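PDB 4EIU: uncharacterized hypothetical protein from Bacteroides uniformis, which is of unknown function but carries an N-terminal domain of the DUF3823 family, grouped with the transthyretin-like folds. Local coordinates for residues Lys23-Asp28 with Glu32-Arg37; Phe79-Arg84 with Thr229-Gly234; Glu110-Leu115 with Asp142-Glu147. All coordinates share one frame; numbering follows the deposited sequence.

Interaction 1 (Lys23-Asp28 with Glu32-Arg37)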
ATOM      1  N   LYS A  23       8.240  -0.781 -10.904  1.00 53.31           N
ATOM      2  CA  LYS A  23       8.018  -1.921 -10.032  1.00 52.54           C
ATOM      3  C   LYS A  23       6.590  -1.881  -9.518  1.00 51.52           C
ATOM      4  O   LYS A  23       6.036  -0.815  -9.285  1.00 44.09           O
ATOM      5  CB  LYS A  23       8.993  -1.911  -8.839  1.00 55.86           C
ATOM      6  CG  LYS A  23      10.431  -2.210  -9.213  1.00 68.17           C
ATOM      7  CD  LYS A  23      11.386  -2.139  -8.023  1.00 71.62           C
ATOM      8  CE  LYS A  23      12.630  -2.970  -8.309  1.00 89.30           C
ATOM      9  NZ  LYS A  23      13.672  -2.864  -7.252  1.00 96.65           N
ATOM     10  N   ARG A  24       6.007  -3.061  -9.316  1.00 45.86           N
ATOM     11  CA  ARG A  24       4.708  -3.176  -8.680  1.00 47.43           C
ATOM     12  C   ARG A  24       4.705  -2.565  -7.300  1.00 45.97           C
ATOM     13  O   ARG A  24       5.691  -2.658  -6.570  1.00 48.40           O
ATOM     14  CB  ARG A  24       4.286  -4.631  -8.608  1.00 47.64           C
ATOM     15  CG  ARG A  24       4.086  -5.295  -9.951  1.00 53.53           C
ATOM     16  CD  ARG A  24       2.703  -4.932 -10.536  1.00 64.90           C
ATOM     17  NE  ARG A  24       2.377  -5.613 -11.820  1.00 51.97           N
ATOM     18  CZ  ARG A  24       2.205  -6.911 -11.951  1.00 60.22           C
ATOM     19  NH1 ARG A  24       2.332  -7.714 -10.901  1.00 70.56           N
ATOM     20  NH2 ARG A  24       1.876  -7.416 -13.126  1.00 72.84           N
ATOM     21  N   VAL A  25       3.595  -1.909  -6.968  1.00 41.13           N
ATOM     22  CA  VAL A  25       3.341  -1.400  -5.645  1.00 39.88           C
ATOM     23  C   VAL A  25       2.597  -2.508  -4.871  1.00 41.91           C
ATOM     24  O   VAL A  25       1.383  -2.755  -5.061  1.00 38.28           O
ATOM     25  CB  VAL A  25       2.563  -0.093  -5.641  1.00 39.71           C
ATOM     26  CG1 VAL A  25       2.383   0.409  -4.213  1.00 38.61           C
ATOM     27  CG2 VAL A  25       3.270   0.983  -6.509  1.00 39.43           C
ATOM     28  N   LEU A  26       3.342  -3.162  -3.998  1.00 39.99           N
ATOM     29  CA  LEU A  26       2.828  -4.335  -3.291  1.00 36.27           C
ATOM     30  C   LEU A  26       1.994  -3.850  -2.129  1.00 39.81           C
ATOM     31  O   LEU A  26       2.238  -2.764  -1.560  1.00 38.18           O
ATOM     32  CB  LEU A  26       3.976  -5.239  -2.823  1.00 43.65           C
ATOM     33  CG  LEU A  26       4.977  -5.751  -3.859  1.00 44.72           C
ATOM     34  CD1 LEU A  26       6.103  -6.574  -3.192  1.00 46.09           C
ATOM     35  CD2 LEU A  26       4.347  -6.605  -4.945  1.00 43.93           C
ATOM     36  N   THR A  27       1.008  -4.660  -1.768  1.00 35.44           N
ATOM     37  CA  THR A  27      -0.018  -4.260  -0.830  1.00 35.55           C
ATOM     38  C   THR A  27      -0.633  -5.505  -0.133  1.00 35.35           C
ATOM     39  O   THR A  27      -0.043  -6.573  -0.132  1.00 39.30           O
ATOM     40  CB  THR A  27      -1.073  -3.353  -1.503  1.00 36.21           C
ATOM     41  OG1 THR A  27      -1.882  -2.691  -0.511  1.00 36.47           O
ATOM     42  CG2 THR A  27      -1.922  -4.110  -2.562  1.00 35.74           C
ATOM     43  N   ASP A  28      -1.766  -5.287   0.529  1.00 39.74           N
ATOM     44  CA  ASP A  28      -2.464  -6.302   1.318  1.00 44.03           C
ATOM     45  C   ASP A  28      -3.906  -6.217   0.849  1.00 38.42           C
ATOM     46  O   ASP A  28      -4.432  -5.107   0.744  1.00 35.89           O
ATOM     47  CB  ASP A  28      -2.382  -5.929   2.793  1.00 41.22           C
ATOM     48  CG  ASP A  28      -2.913  -7.022   3.717  1.00 46.34           C
ATOM     49  OD1 ASP A  28      -2.524  -8.219   3.537  1.00 46.43           O
ATOM     50  OD2 ASP A  28      -3.692  -6.652   4.631  1.00 47.23           O
ATOM     51  N   GLU A  32      -7.254  -1.611   4.137  1.00 40.43           N
ATOM     52  CA  GLU A  32      -6.087  -0.710   4.259  1.00 41.87           C
ATOM     53  C   GLU A  32      -5.086  -0.840   3.082  1.00 39.96           C
ATOM     54  O   GLU A  32      -3.963  -0.308   3.119  1.00 37.03           O
ATOM     55  CB  GLU A  32      -5.367  -0.922   5.580  1.00 43.32           C
ATOM     56  CG  GLU A  32      -6.306  -0.893   6.786  1.00 44.88           C
ATOM     57  CD  GLU A  32      -7.034  -2.218   7.045  1.00 49.60           C
ATOM     58  OE1 GLU A  32      -6.749  -3.265   6.401  1.00 47.53           O
ATOM     59  OE2 GLU A  32      -7.935  -2.189   7.900  1.00 54.13           O
ATOM     60  N   GLY A  33      -5.511  -1.515   2.034  1.00 35.54           N
ATOM     61  CA  GLY A  33      -4.659  -1.792   0.895  1.00 36.95           C
ATOM     62  C   GLY A  33      -4.858  -0.760  -0.215  1.00 39.17           C
ATOM     63  O   GLY A  33      -4.996   0.430   0.047  1.00 36.86           O
ATOM     64  N   ILE A  34      -4.916  -1.228  -1.467  1.00 34.45           N
ATOM     65  CA  ILE A  34      -5.120  -0.320  -2.609  1.00 34.78           C
ATOM     66  C   ILE A  34      -6.548  -0.476  -3.103  1.00 35.69           C
ATOM     67  O   ILE A  34      -6.926  -1.535  -3.664  1.00 35.53           O
ATOM     68  CB  ILE A  34      -4.136  -0.560  -3.766  1.00 36.24           C
ATOM     69  CG1 ILE A  34      -2.693  -0.410  -3.321  1.00 34.76           C
ATOM     70  CG2 ILE A  34      -4.504   0.354  -4.965  1.00 33.63           C
ATOM     71  CD1 ILE A  34      -1.652  -0.776  -4.381  1.00 34.63           C
ATOM     72  N   ARG A  35      -7.326   0.562  -2.831  1.00 33.30           N
ATOM     73  CA  ARG A  35      -8.752   0.653  -3.152  1.00 34.08           C
ATOM     74  C   ARG A  35      -9.006   1.030  -4.586  1.00 35.34           C
ATOM     75  O   ARG A  35      -8.364   1.944  -5.107  1.00 38.17           O
ATOM     76  CB  ARG A  35      -9.438   1.643  -2.220  1.00 35.51           C
ATOM     77  CG  ARG A  35     -10.957   1.560  -2.186  1.00 36.13           C
ATOM     78  CD  ARG A  35     -11.549   2.622  -1.290  1.00 38.32           C
ATOM     79  NE  ARG A  35     -11.425   3.930  -1.948  1.00 36.88           N
ATOM     80  CZ  ARG A  35     -11.830   5.083  -1.429  1.00 41.27           C
ATOM     81  NH1 ARG A  35     -12.399   5.140  -0.221  1.00 41.59           N
ATOM     82  NH2 ARG A  35     -11.626   6.204  -2.119  1.00 39.94           N
ATOM     83  N   VAL A  36      -9.997   0.382  -5.190  1.00 36.44           N
ATOM     84  CA  VAL A  36     -10.390   0.634  -6.574  1.00 38.01           C
ATOM     85  C   VAL A  36     -11.881   0.977  -6.571  1.00 41.10           C
ATOM     86  O   VAL A  36     -12.729   0.217  -6.062  1.00 40.24           O
ATOM     87  CB  VAL A  36     -10.129  -0.596  -7.491  1.00 39.49           C
ATOM     88  CG1 VAL A  36     -10.415  -0.249  -8.957  1.00 34.98           C
ATOM     89  CG2 VAL A  36      -8.679  -1.103  -7.307  1.00 35.77           C
ATOM     90  N   ARG A  37     -12.207   2.111  -7.193  1.00 37.70           N
ATOM     91  CA  ARG A  37     -13.590   2.609  -7.296  1.00 37.15           C
ATOM     92  C   ARG A  37     -13.931   2.913  -8.738  1.00 40.87           C
ATOM     93  O   ARG A  37     -13.290   3.794  -9.387  1.00 40.66           O
ATOM     94  CB  ARG A  37     -13.735   3.875  -6.412  1.00 42.11           C
ATOM     95  CG  ARG A  37     -15.041   4.627  -6.565  1.00 47.07           C
ATOM     96  CD  ARG A  37     -15.152   5.769  -5.565  1.00 43.97           C
ATOM     97  NE  ARG A  37     -15.215   5.255  -4.200  1.00 41.87           N
ATOM     98  CZ  ARG A  37     -15.183   6.023  -3.126  1.00 52.97           C
ATOM     99  NH1 ARG A  37     -15.141   7.344  -3.268  1.00 51.97           N
ATOM    100  NH2 ARG A  37     -15.232   5.484  -1.909  1.00 48.05           N
TER
HETATM  101  O   HOH W   1      -1.301  -0.839   1.413  1.00 40.04           O
HETATM  102  O   HOH W   2      -5.307  -4.064  -1.657  1.00 35.40           O
HETATM  103  O   HOH W   3      -4.907  -4.193   4.569  1.00 45.10           O
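T27 and I34 carry this contact, their side chains crossing obliquely where the loop after strand 10-18 turns back to feed strand 35-40. I34 brings its longer branch across T27: CD1 lies 3.8 Å from T27 CG2, and CG1 approaches T27 OG1. I34 CG1 stands anti to its carbonyl carbon (chi1 -58°) and the chain runs extended beyond it, which carries the terminal methyl on toward V25, whose CG1 is 4.2 Å from I34 CD1. The branched methyls of V25 and I34 and the methyl of T27 give apolar contact in a buried place, while T27 OG1 still serves a water.

G33 lets the backbones draw together: lacking a side chain, its CA sits 3.2 Å from T27 OG1 and 3.3 Å from D28 O, the latter a CA-H...O contact with 147° at the hydrogen. No direct hydrogen bond joins the segments; three waters do that work. One accepts from T27 OG1 at 2.7 Å and donates to E32 O. A second spans D28 O and I34 N, accepting from that N at 2.9 Å. The third donates to both D28 OD2 and E32 OE1, carboxylate oxygens that lie 4.9 Å apart.

Further out, the backbone NH of R178 also bonds D28 OD2, while R220 holds T27 O and R237 holds G33 O. Backbone bonds pair I34 with C55 and T27 with M57, so both sides of the turn are tied to the chain near strand 53-54.

The chemistry is therefore layered: apolar branches meet at one end, and water fills the hydrogen-bonding roles at the other. Sharing a water donor, together with the R178 NH, probably eases the like charges of D28 and E32, whereas V25 O is buried without any polar partner.

Interaction 2 (Phe79-Arg84 with Thr229-Gly234)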
ATOM      1  N   PHE A  79       0.388   5.844  -1.559  1.00 34.78           N
ATOM      2  CA  PHE A  79       0.956   6.652  -2.619  1.00 34.38           C
ATOM      3  C   PHE A  79       0.270   8.023  -2.672  1.00 34.09           C
ATOM      4  O   PHE A  79      -0.858   8.211  -2.207  1.00 35.14           O
ATOM      5  CB  PHE A  79       0.947   5.925  -3.980  1.00 33.07           C
ATOM      6  CG  PHE A  79      -0.397   5.352  -4.385  1.00 31.76           C
ATOM      7  CD1 PHE A  79      -1.385   6.161  -4.895  1.00 33.65           C
ATOM      8  CD2 PHE A  79      -0.629   3.968  -4.287  1.00 34.86           C
ATOM      9  CE1 PHE A  79      -2.595   5.598  -5.332  1.00 34.13           C
ATOM     10  CE2 PHE A  79      -1.846   3.403  -4.689  1.00 31.37           C
ATOM     11  CZ  PHE A  79      -2.816   4.230  -5.197  1.00 34.25           C
ATOM     12  N   ILE A  80       0.965   8.980  -3.286  1.00 35.78           N
ATOM     13  CA  ILE A  80       0.476  10.338  -3.383  1.00 34.72           C
ATOM     14  C   ILE A  80      -0.915  10.299  -3.977  1.00 32.16           C
ATOM     15  O   ILE A  80      -1.127   9.645  -5.010  1.00 35.45           O
ATOM     16  CB  ILE A  80       1.389  11.229  -4.259  1.00 37.03           C
ATOM     17  CG1 ILE A  80       2.712  11.482  -3.514  1.00 37.17           C
ATOM     18  CG2 ILE A  80       0.710  12.583  -4.539  1.00 35.86           C
ATOM     19  CD1 ILE A  80       3.678  12.409  -4.250  1.00 35.29           C
ATOM     20  N   PRO A  81      -1.870  10.945  -3.318  1.00 31.17           N
ATOM     21  CA  PRO A  81      -3.226  10.931  -3.933  1.00 35.76           C
ATOM     22  C   PRO A  81      -3.259  11.429  -5.367  1.00 33.25           C
ATOM     23  O   PRO A  81      -2.646  12.484  -5.683  1.00 34.22           O
ATOM     24  CB  PRO A  81      -4.020  11.867  -3.041  1.00 38.23           C
ATOM     25  CG  PRO A  81      -3.308  11.807  -1.719  1.00 38.17           C
ATOM     26  CD  PRO A  81      -1.854  11.653  -2.036  1.00 36.79           C
ATOM     27  N   LEU A  82      -3.963  10.677  -6.219  1.00 34.85           N
ATOM     28  CA  LEU A  82      -4.146  10.998  -7.617  1.00 39.07           C
ATOM     29  C   LEU A  82      -5.270  11.998  -7.818  1.00 39.85           C
ATOM     30  O   LEU A  82      -5.287  12.708  -8.809  1.00 37.07           O
ATOM     31  CB  LEU A  82      -4.487   9.686  -8.399  1.00 36.63           C
ATOM     32  CG  LEU A  82      -3.353   8.639  -8.384  1.00 40.29           C
ATOM     33  CD1 LEU A  82      -3.853   7.385  -9.142  1.00 38.58           C
ATOM     34  CD2 LEU A  82      -2.040   9.191  -8.968  1.00 39.13           C
ATOM     35  N   VAL A  83      -6.245  12.013  -6.906  1.00 35.55           N
ATOM     36  CA  VAL A  83      -7.333  12.943  -6.967  1.00 37.43           C
ATOM     37  C   VAL A  83      -7.158  13.897  -5.799  1.00 41.27           C
ATOM     38  O   VAL A  83      -7.293  13.495  -4.645  1.00 41.03           O
ATOM     39  CB  VAL A  83      -8.708  12.244  -6.942  1.00 37.27           C
ATOM     40  CG1 VAL A  83      -9.865  13.271  -7.093  1.00 37.96           C
ATOM     41  CG2 VAL A  83      -8.774  11.195  -8.062  1.00 37.05           C
ATOM     42  N   ARG A  84      -6.863  15.155  -6.101  1.00 36.42           N
ATOM     43  CA  ARG A  84      -6.457  16.109  -5.074  1.00 32.96           C
ATOM     44  C   ARG A  84      -7.355  17.320  -5.040  1.00 40.75           C
ATOM     45  O   ARG A  84      -7.423  18.071  -6.026  1.00 40.31           O
ATOM     46  CB  ARG A  84      -5.012  16.549  -5.257  1.00 36.83           C
ATOM     47  CG  ARG A  84      -4.053  15.379  -5.216  1.00 37.38           C
ATOM     48  CD  ARG A  84      -2.637  15.799  -5.179  1.00 37.65           C
ATOM     49  NE  ARG A  84      -2.105  16.330  -6.417  1.00 37.54           N
ATOM     50  CZ  ARG A  84      -1.526  15.631  -7.385  1.00 43.79           C
ATOM     51  NH1 ARG A  84      -1.481  14.303  -7.371  1.00 38.69           N
ATOM     52  NH2 ARG A  84      -0.992  16.276  -8.407  1.00 42.08           N
ATOM     53  N   THR A 229      -4.806   8.211   3.540  1.00 35.32           N
ATOM     54  CA  THR A 229      -5.337   8.149   2.180  1.00 36.57           C
ATOM     55  C   THR A 229      -6.599   7.278   2.240  1.00 36.81           C
ATOM     56  O   THR A 229      -6.600   6.214   2.891  1.00 35.35           O
ATOM     57  CB  THR A 229      -4.287   7.624   1.138  1.00 35.23           C
ATOM     58  OG1 THR A 229      -3.762   6.345   1.522  1.00 35.98           O
ATOM     59  CG2 THR A 229      -3.113   8.605   0.982  1.00 34.86           C
ATOM     60  N   PRO A 230      -7.712   7.761   1.671  1.00 39.78           N
ATOM     61  CA  PRO A 230      -7.944   9.126   1.181  1.00 39.49           C
ATOM     62  C   PRO A 230      -7.823  10.115   2.330  1.00 40.29           C
ATOM     63  O   PRO A 230      -7.994   9.745   3.518  1.00 39.01           O
ATOM     64  CB  PRO A 230      -9.392   9.125   0.651  1.00 39.08           C
ATOM     65  CG  PRO A 230      -9.952   7.792   0.974  1.00 43.15           C
ATOM     66  CD  PRO A 230      -8.855   6.865   1.428  1.00 38.52           C
ATOM     67  N   VAL A 231      -7.501  11.341   1.961  1.00 37.04           N
ATOM     68  CA  VAL A 231      -7.249  12.424   2.917  1.00 35.26           C
ATOM     69  C   VAL A 231      -8.477  12.561   3.809  1.00 39.97           C
ATOM     70  O   VAL A 231      -9.605  12.573   3.330  1.00 41.77           O
ATOM     71  CB  VAL A 231      -6.859  13.709   2.150  1.00 43.28           C
ATOM     72  CG1 VAL A 231      -6.911  14.941   3.047  1.00 51.02           C
ATOM     73  CG2 VAL A 231      -5.454  13.436   1.591  1.00 45.18           C
ATOM     74  N   GLY A 232      -8.249  12.615   5.100  1.00 44.39           N
ATOM     75  CA  GLY A 232      -9.316  12.767   6.090  1.00 42.04           C
ATOM     76  C   GLY A 232      -9.917  11.450   6.534  1.00 46.01           C
ATOM     77  O   GLY A 232     -10.768  11.443   7.444  1.00 44.74           O
ATOM     78  N   SER A 233      -9.519  10.331   5.931  1.00 42.66           N
ATOM     79  CA  SER A 233     -10.108   9.038   6.301  1.00 44.48           C
ATOM     80  C   SER A 233      -9.541   8.524   7.612  1.00 48.77           C
ATOM     81  O   SER A 233     -10.163   7.700   8.239  1.00 50.20           O
ATOM     82  CB  SER A 233      -9.883   7.948   5.254  1.00 41.48           C
ATOM     83  OG  SER A 233      -8.470   7.667   5.108  1.00 39.88           O
ATOM     84  N   GLY A 234      -8.365   8.984   8.028  1.00 44.76           N
ATOM     85  CA  GLY A 234      -7.719   8.398   9.196  1.00 47.40           C
ATOM     86  C   GLY A 234      -6.888   7.152   8.864  1.00 50.11           C
ATOM     87  O   GLY A 234      -6.116   6.749   9.706  1.00 49.22           O
TER
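P81 and T229 bury equal areas where a loop of the C-terminal part of the chain meets the N-terminal DUF3823 domain, whose family is grouped with transthyretin-like folds. Residues 79-84 lead from strand 69-76 into strand 83-85 of the five-stranded antiparallel sheet; residues 229-234 belong to the loop between strands 216-225 and 239-247, and P230-S233 form a type II beta turn.

The T229 methyl does the touching. CG2 lies 4.2 Å from CG of the P81 ring, with the two side chains meeting at about a right angle, and 3.9 Å from F79 O. Threonine suits this place because its branches divide the work: with chi1 at 55°, OG1 sits between the backbone N and the carbonyl carbon and bonds G77 O, while CG2 is left to face the proline. V231 adds a more exposed contact, its CG2 4.3 Å from P81 CG, so the one ring corner meets methyls from two residues. Proline offers them a rigid, apolar surface.

Each side is braced internally. R84 NH1 donates to P81 O at 2.7 Å, almost within its own guanidinium plane, which ties the carbonyl behind that ring to the strand. Across the contact, a cis peptide joins T229 to P230, and glycine at G232 accepts the turn's positive phi. P230 O then takes two donors, S233 N at 2.9 Å and S233 OG at 2.7 Å.

Interaction 3 (Glu110-Leu115 with Asp142-Glu147)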
ATOM      1  N   GLU A 110       0.328   4.478 -12.866  1.00 42.09           N
ATOM      2  CA  GLU A 110       1.663   4.790 -12.388  1.00 44.58           C
ATOM      3  C   GLU A 110       1.492   5.737 -11.239  1.00 41.01           C
ATOM      4  O   GLU A 110       0.921   6.808 -11.425  1.00 43.53           O
ATOM      5  CB  GLU A 110       2.483   5.457 -13.486  1.00 45.48           C
ATOM      6  CG  GLU A 110       2.800   4.494 -14.590  1.00 50.57           C
ATOM      7  CD  GLU A 110       3.682   5.160 -15.612  1.00 62.77           C
ATOM      8  OE1 GLU A 110       3.124   5.808 -16.487  1.00 69.31           O
ATOM      9  OE2 GLU A 110       4.906   5.082 -15.500  1.00 62.88           O
ATOM     10  N   VAL A 111       2.027   5.374 -10.074  1.00 39.08           N
ATOM     11  CA  VAL A 111       1.820   6.112  -8.827  1.00 34.23           C
ATOM     12  C   VAL A 111       3.189   6.390  -8.203  1.00 35.46           C
ATOM     13  O   VAL A 111       4.231   5.987  -8.727  1.00 38.01           O
ATOM     14  CB  VAL A 111       0.884   5.350  -7.870  1.00 36.01           C
ATOM     15  CG1 VAL A 111      -0.455   5.029  -8.562  1.00 37.43           C
ATOM     16  CG2 VAL A 111       1.546   4.074  -7.382  1.00 33.70           C
ATOM     17  N   GLN A 112       3.165   7.134  -7.120  1.00 34.63           N
ATOM     18  CA  GLN A 112       4.382   7.565  -6.401  1.00 36.95           C
ATOM     19  C   GLN A 112       4.210   7.061  -4.956  1.00 37.67           C
ATOM     20  O   GLN A 112       3.643   7.754  -4.122  1.00 35.69           O
ATOM     21  CB  GLN A 112       4.493   9.071  -6.482  1.00 37.19           C
ATOM     22  CG  GLN A 112       4.990   9.479  -7.869  1.00 40.37           C
ATOM     23  CD  GLN A 112       4.937  10.964  -8.160  1.00 43.06           C
ATOM     24  OE1 GLN A 112       3.896  11.633  -7.971  1.00 41.33           O
ATOM     25  NE2 GLN A 112       6.060  11.498  -8.638  1.00 40.10           N
ATOM     26  N   PRO A 113       4.704   5.834  -4.678  1.00 39.30           N
ATOM     27  CA  PRO A 113       4.515   5.274  -3.351  1.00 37.92           C
ATOM     28  C   PRO A 113       5.289   6.109  -2.333  1.00 39.38           C
ATOM     29  O   PRO A 113       6.310   6.639  -2.653  1.00 37.50           O
ATOM     30  CB  PRO A 113       5.141   3.875  -3.449  1.00 39.88           C
ATOM     31  CG  PRO A 113       6.096   3.954  -4.588  1.00 44.52           C
ATOM     32  CD  PRO A 113       5.584   5.012  -5.524  1.00 38.55           C
ATOM     33  N   PHE A 114       4.795   6.168  -1.102  1.00 38.83           N
ATOM     34  CA  PHE A 114       5.450   6.970  -0.099  1.00 38.13           C
ATOM     35  C   PHE A 114       6.821   6.398   0.280  1.00 43.00           C
ATOM     36  O   PHE A 114       7.772   7.144   0.483  1.00 41.37           O
ATOM     37  CB  PHE A 114       4.603   7.025   1.169  1.00 39.64           C
ATOM     38  CG  PHE A 114       3.228   7.580   0.982  1.00 39.88           C
ATOM     39  CD1 PHE A 114       3.012   8.681   0.185  1.00 35.25           C
ATOM     40  CD2 PHE A 114       2.153   7.029   1.644  1.00 34.75           C
ATOM     41  CE1 PHE A 114       1.740   9.213   0.038  1.00 36.93           C
ATOM     42  CE2 PHE A 114       0.878   7.555   1.495  1.00 36.21           C
ATOM     43  CZ  PHE A 114       0.683   8.677   0.713  1.00 35.43           C
ATOM     44  N   LEU A 115       6.891   5.077   0.391  1.00 40.52           N
ATOM     45  CA  LEU A 115       8.072   4.324   0.883  1.00 43.60           C
ATOM     46  C   LEU A 115       8.306   3.063   0.064  1.00 43.62           C
ATOM     47  O   LEU A 115       7.364   2.465  -0.458  1.00 43.55           O
ATOM     48  CB  LEU A 115       7.873   3.926   2.355  1.00 44.93           C
ATOM     49  CG  LEU A 115       7.631   5.046   3.399  1.00 43.21           C
ATOM     50  CD1 LEU A 115       7.305   4.482   4.799  1.00 45.98           C
ATOM     51  CD2 LEU A 115       8.853   5.977   3.519  1.00 42.19           C
ATOM     52  N   ASP A 142      10.801  13.819  -1.112  1.00 46.64           N
ATOM     53  CA  ASP A 142      10.114  14.760  -0.215  1.00 45.86           C
ATOM     54  C   ASP A 142       9.678  16.058  -0.962  1.00 50.35           C
ATOM     55  O   ASP A 142       8.602  16.581  -0.675  1.00 44.07           O
ATOM     56  CB  ASP A 142      11.021  15.112   0.987  1.00 54.71           C
ATOM     57  CG  ASP A 142      11.226  13.924   1.948  1.00 62.52           C
ATOM     58  OD1 ASP A 142      10.672  12.814   1.719  1.00 52.23           O
ATOM     59  OD2 ASP A 142      11.925  14.101   2.967  1.00 55.18           O
ATOM     60  N   GLU A 143      10.474  16.500  -1.955  1.00 48.31           N
ATOM     61  CA  GLU A 143      10.200  17.743  -2.730  1.00 49.31           C
ATOM     62  C   GLU A 143       8.935  17.571  -3.535  1.00 44.99           C
ATOM     63  O   GLU A 143       8.086  18.444  -3.506  1.00 44.54           O
ATOM     64  CB  GLU A 143      11.356  18.097  -3.679  1.00 51.21           C
ATOM     65  N   VAL A 144       8.823  16.432  -4.238  1.00 48.18           N
ATOM     66  CA  VAL A 144       7.608  16.094  -5.019  1.00 43.77           C
ATOM     67  C   VAL A 144       6.401  15.903  -4.114  1.00 42.24           C
ATOM     68  O   VAL A 144       5.312  16.370  -4.431  1.00 42.03           O
ATOM     69  CB  VAL A 144       7.854  14.890  -5.968  1.00 43.41           C
ATOM     70  CG1 VAL A 144       6.550  14.407  -6.581  1.00 41.03           C
ATOM     71  CG2 VAL A 144       8.931  15.280  -7.053  1.00 47.52           C
ATOM     72  N   PHE A 145       6.575  15.180  -3.007  1.00 41.23           N
ATOM     73  CA  PHE A 145       5.492  15.027  -2.042  1.00 41.36           C
ATOM     74  C   PHE A 145       4.952  16.360  -1.629  1.00 41.66           C
ATOM     75  O   PHE A 145       3.749  16.629  -1.799  1.00 36.31           O
ATOM     76  CB  PHE A 145       5.986  14.225  -0.865  1.00 37.71           C
ATOM     77  CG  PHE A 145       4.948  13.872   0.150  1.00 37.32           C
ATOM     78  CD1 PHE A 145       4.522  14.803   1.076  1.00 36.92           C
ATOM     79  CD2 PHE A 145       4.430  12.575   0.228  1.00 42.27           C
ATOM     80  CE1 PHE A 145       3.619  14.453   2.075  1.00 41.47           C
ATOM     81  CE2 PHE A 145       3.506  12.222   1.217  1.00 40.10           C
ATOM     82  CZ  PHE A 145       3.114  13.165   2.155  1.00 40.47           C
ATOM     83  N   ARG A 146       5.837  17.241  -1.149  1.00 38.99           N
ATOM     84  CA  ARG A 146       5.376  18.575  -0.804  1.00 42.72           C
ATOM     85  C   ARG A 146       4.766  19.360  -1.980  1.00 41.05           C
ATOM     86  O   ARG A 146       3.746  20.018  -1.829  1.00 40.22           O
ATOM     87  CB  ARG A 146       6.509  19.404  -0.197  1.00 43.54           C
ATOM     88  CG  ARG A 146       5.997  20.745   0.298  1.00 49.02           C
ATOM     89  CD  ARG A 146       6.971  21.390   1.274  1.00 55.25           C
ATOM     90  NE  ARG A 146       8.218  21.668   0.581  1.00 57.08           N
ATOM     91  CZ  ARG A 146       9.205  22.403   1.074  1.00 72.18           C
ATOM     92  NH1 ARG A 146       9.088  22.961   2.272  1.00 73.88           N
ATOM     93  NH2 ARG A 146      10.295  22.611   0.348  1.00 81.34           N
ATOM     94  N   GLU A 147       5.424  19.338  -3.139  1.00 44.29           N
ATOM     95  CA  GLU A 147       4.895  20.056  -4.314  1.00 41.54           C
ATOM     96  C   GLU A 147       3.439  19.637  -4.626  1.00 42.19           C
ATOM     97  O   GLU A 147       2.614  20.476  -4.962  1.00 40.06           O
ATOM     98  CB  GLU A 147       5.776  19.784  -5.554  1.00 52.19           C
ATOM     99  CG  GLU A 147       5.093  20.109  -6.887  1.00 60.54           C
ATOM    100  CD  GLU A 147       5.678  19.413  -8.136  1.00 83.40           C
ATOM    101  OE1 GLU A 147       6.270  18.314  -8.078  1.00 66.37           O
ATOM    102  OE2 GLU A 147       5.497  19.970  -9.235  1.00 76.92           O
TER
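Q112 OE1 accepts a hydrogen bond from K148 NZ, while the amide that carries it rests against V144, one turn earlier on the same helix. The side chain extends beyond CG and meets V144 at about a right angle, with NE2 3.6 Å from V144 CG1. That methyl stands anti to the backbone N of its residue (chi1 170°), on the flank of the helix that faces Q112. Glutamine fits this partly exposed margin: its extended stem brings the amide to V144, and its oxygen bonds a lysine on the helix.

Deeper in, two phenylalanines take over. F145 CE2 comes obliquely to CD1 and CE1 of F114, lying 3.7 Å from F114 CE1. Seen from F145, the F114 atoms lie at its ring edge and close to its plane. The planes are turned by 64° and the centroids are 5.8 Å apart, an oblique aromatic pair. Flat, apolar rings suit this buried place, where they meet without needing polar partners. F145 reaches it because CG is anti to its backbone N (chi1 -174°), and the ring of Y227 packs edge-to-face with F145.

Within the helix, E147 N bonds E143 O at 2.8 Å, and V144 N bonds S141 OG at the helix start. The contact thus sets helix 142-149 beside the link from strand 104-111 to strand 115-126. Both phenylalanines also touch I225 of strand 216-225, and F114 reaches N239 of strand 239-247, so helix, link and C-terminal sheet converge here.

How the interactions relate
The three contacts form a connected group, with centres about 13 Å (interactions 1 and 2), 12 Å (2 and 3) and 16 Å (1 and 3) apart. Interaction 1 closes first along the chain; interaction 3 is nested inside the long loop that interaction 2 closes. Interactions 1 and 2 reach the same five-stranded sheet, through strands 35-40 and 83-85, and touch where I34 CG2 meets F79 CE2 at 4.1 Å. A probable hydrogen bond, I80 N to Q112 O at 3.1 Å, joins 2 to 3, and V25 packs on V111 between 1 and 3. Interaction 1 lies within the N-terminal domain, while interactions 2 and 3 join it to loop 229-234 and helix 142-149.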